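Local coordinates for protein N-acetyl-beta-D glucosaminidase (Rhizomucor miehei CAU432, PDB 4ZM6) that probably hydrolyses terminal N-acetylglucosamine residues through a family 3 glycoside hydrolase region and carries a GCN5-related glucosamine N-acetyltransferase region that binds acetyl-CoA, at residues 704-708 with 709-713. Sequence-based numbering, arbitrary orientation.
Sequences ARMLK and EKIWF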
loop_
_atom_site.group_PDB
_atom_site.type_symbol
_atom_site.label_atom_id
_atom_site.label_comp_id
_atom_site.label_asym_id
_atom_site.label_seq_id
_atom_site.Cartn_x
_atom_site.Cartn_y
_atom_site.Cartn_z
ATOM N N ALA A 704 -47.672 -41.808 -5.827
ATOM C CA ALA A 704 -48.029 -42.746 -6.890
ATOM C C ALA A 704 -47.133 -42.581 -8.115
ATOM O O ALA A 704 -46.684 -43.570 -8.695
ATOM C CB ALA A 704 -49.487 -42.562 -7.281
ATOM N N ARG A 705 -46.878 -41.330 -8.497
ATOM C CA ARG A 705 -46.004 -41.028 -9.636
ATOM C C ARG A 705 -44.581 -41.540 -9.387
ATOM O O ARG A 705 -44.012 -42.247 -10.228
ATOM C CB ARG A 705 -45.983 -39.519 -9.908
ATOM C CG ARG A 705 -45.328 -39.106 -11.220
ATOM C CD ARG A 705 -46.310 -39.082 -12.383
ATOM N NE ARG A 705 -45.816 -38.258 -13.489
ATOM C CZ ARG A 705 -45.860 -36.924 -13.533
ATOM N NH1 ARG A 705 -46.379 -36.222 -12.528
ATOM N NH2 ARG A 705 -45.374 -36.281 -14.593
ATOM N N MET A 706 -44.017 -41.194 -8.232
ATOM C CA MET A 706 -42.659 -41.638 -7.890
ATOM C C MET A 706 -42.575 -43.144 -7.699
ATOM O O MET A 706 -41.542 -43.748 -7.998
ATOM C CB MET A 706 -42.118 -40.912 -6.651
ATOM C CG MET A 706 -41.022 -39.888 -6.943
ATOM S SD MET A 706 -41.501 -38.511 -7.999
ATOM C CE MET A 706 -41.117 -39.093 -9.648
ATOM N N LEU A 707 -43.656 -43.739 -7.201
ATOM C CA LEU A 707 -43.772 -45.191 -7.115
ATOM C C LEU A 707 -43.785 -45.796 -8.515
ATOM O O LEU A 707 -43.015 -46.713 -8.802
ATOM C CB LEU A 707 -45.037 -45.591 -6.349
ATOM C CG LEU A 707 -45.352 -47.092 -6.255
ATOM C CD1 LEU A 707 -44.189 -47.876 -5.660
ATOM C CD2 LEU A 707 -46.626 -47.311 -5.450
ATOM N N LYS A 708 -44.638 -45.262 -9.387
ATOM C CA LYS A 708 -44.745 -45.750 -10.768
ATOM C C LYS A 708 -43.444 -45.589 -11.563
ATOM O O LYS A 708 -43.056 -46.491 -12.301
ATOM C CB LYS A 708 -45.895 -45.056 -11.509
ATOM C CG LYS A 708 -46.173 -45.666 -12.878
ATOM C CD LYS A 708 -47.564 -45.344 -13.404
ATOM C CE LYS A 708 -47.982 -46.350 -14.470
ATOM N NZ LYS A 708 -49.360 -46.117 -14.986
ATOM N N GLU A 709 -42.777 -44.447 -11.407
ATOM C CA GLU A 709 -41.516 -44.184 -12.107
ATOM C C GLU A 709 -40.321 -44.949 -11.517
ATOM O O GLU A 709 -39.240 -44.972 -12.122
ATOM C CB GLU A 709 -41.218 -42.679 -12.119
ATOM C CG GLU A 709 -42.231 -41.837 -12.893
ATOM C CD GLU A 709 -42.131 -41.983 -14.404
ATOM O OE1 GLU A 709 -41.226 -42.697 -14.891
ATOM O OE2 GLU A 709 -42.967 -41.373 -15.110
ATOM N N LYS A 710 -40.524 -45.567 -10.348
ATOM C CA LYS A 710 -39.490 -46.342 -9.644
ATOM C C LYS A 710 -38.285 -45.474 -9.281
ATOM O O LYS A 710 -37.137 -45.808 -9.572
ATOM C CB LYS A 710 -39.053 -47.575 -10.450
ATOM C CG LYS A 710 -40.196 -48.498 -10.852
ATOM C CD LYS A 710 -39.827 -49.973 -10.737
ATOM C CE LYS A 710 -38.553 -50.339 -11.489
ATOM N NZ LYS A 710 -38.553 -49.862 -12.901
ATOM N N ILE A 711 -38.575 -44.353 -8.641
ATOM C CA ILE A 711 -37.555 -43.399 -8.244
ATOM C C ILE A 711 -37.132 -43.676 -6.804
ATOM O O ILE A 711 -37.976 -43.899 -5.933
ATOM C CB ILE A 711 -38.094 -41.956 -8.349
ATOM C CG1 ILE A 711 -38.615 -41.667 -9.769
ATOM C CG2 ILE A 711 -37.037 -40.939 -7.924
ATOM C CD1 ILE A 711 -37.551 -41.584 -10.843
ATOM N N TRP A 712 -35.825 -43.652 -6.562
ATOM C CA TRP A 712 -35.268 -43.813 -5.222
ATOM C C TRP A 712 -34.700 -42.489 -4.720
ATOM O O TRP A 712 -33.945 -41.837 -5.431
ATOM C CB TRP A 712 -34.154 -44.852 -5.253
ATOM C CG TRP A 712 -33.539 -45.132 -3.912
ATOM C CD1 TRP A 712 -33.911 -46.101 -3.033
ATOM C CD2 TRP A 712 -32.432 -44.444 -3.306
ATOM N NE1 TRP A 712 -33.110 -46.065 -1.920
ATOM C CE2 TRP A 712 -32.195 -45.056 -2.060
ATOM C CE3 TRP A 712 -31.619 -43.370 -3.698
ATOM C CZ2 TRP A 712 -31.180 -44.633 -1.194
ATOM C CZ3 TRP A 712 -30.608 -42.947 -2.837
ATOM C CH2 TRP A 712 -30.400 -43.580 -1.599
ATOM N N PHE A 713 -35.042 -42.111 -3.493
ATOM C CA PHE A 713 -34.449 -40.940 -2.847
ATOM C C PHE A 713 -33.545 -41.343 -1.693
ATOM O O PHE A 713 -33.727 -42.402 -1.098
ATOM C CB PHE A 713 -35.539 -40.006 -2.328
ATOM C CG PHE A 713 -36.448 -39.500 -3.402
ATOM C CD1 PHE A 713 -35.935 -38.790 -4.481
ATOM C CD2 PHE A 713 -37.812 -39.733 -3.341
ATOM C CE1 PHE A 713 -36.771 -38.319 -5.479
ATOM C CE2 PHE A 713 -38.655 -39.262 -4.331
ATOM C CZ PHE A 713 -38.136 -38.553 -5.402
#
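Glu709 N donates to Arg705 O at 2.8 Å, an i+4 bond of the last turn of helix 700-709. Two further backbone bonds close the helix. Ile711 N reaches back five residues to Met706 O at 3.1 Å, and the bond is almost perfectly straight, 179° at the hydrogen. Lys710 N lies 3.1 Å from Leu707 O; this bond is more bent, and the donor sits well above the carbonyl plane. Lys710 itself has a positive phi of 61°, which turns the chain out of the helix and into strand 711-715. Its backbone also bonds to Asp757.

Beneath the turn, Met706 is the buried residue of the contact. Its chain bends at both chi2 and chi3, which carries CE back to Ile711. CE meets Ile711 CG1 at 3.6 Å, on the branch that lies beside the backbone N of Ile711. Met706 CG is 3.5 Å from Phe713 CZ, and the two side chains run at about a right angle. The helix 811-825 backs this small apolar cluster: Ile811 touches Met706 and Ile711, while Ile815 and the ring of His818 meet Phe713.

On another side of the turn, Glu709 CB and CG lie beside Arg705 O. OE1 of Glu709 is held in a salt bridge with Arg809. NE of Arg705 is 4.5 Å from OE2 of Glu709, too far for a salt bridge; any attraction is probably modest.

The arrangement is a Schellman motif with the apolar contact that commonly accompanies it, here between Met706 (C3) and Ile711 (C''), the same two residues that the Ile711 N to Met706 O bond joins. It links helix 700-709 to strand 711-715, which pairs antiparallel with strand 751-756 in the C-terminal N-acetyltransferase-like region.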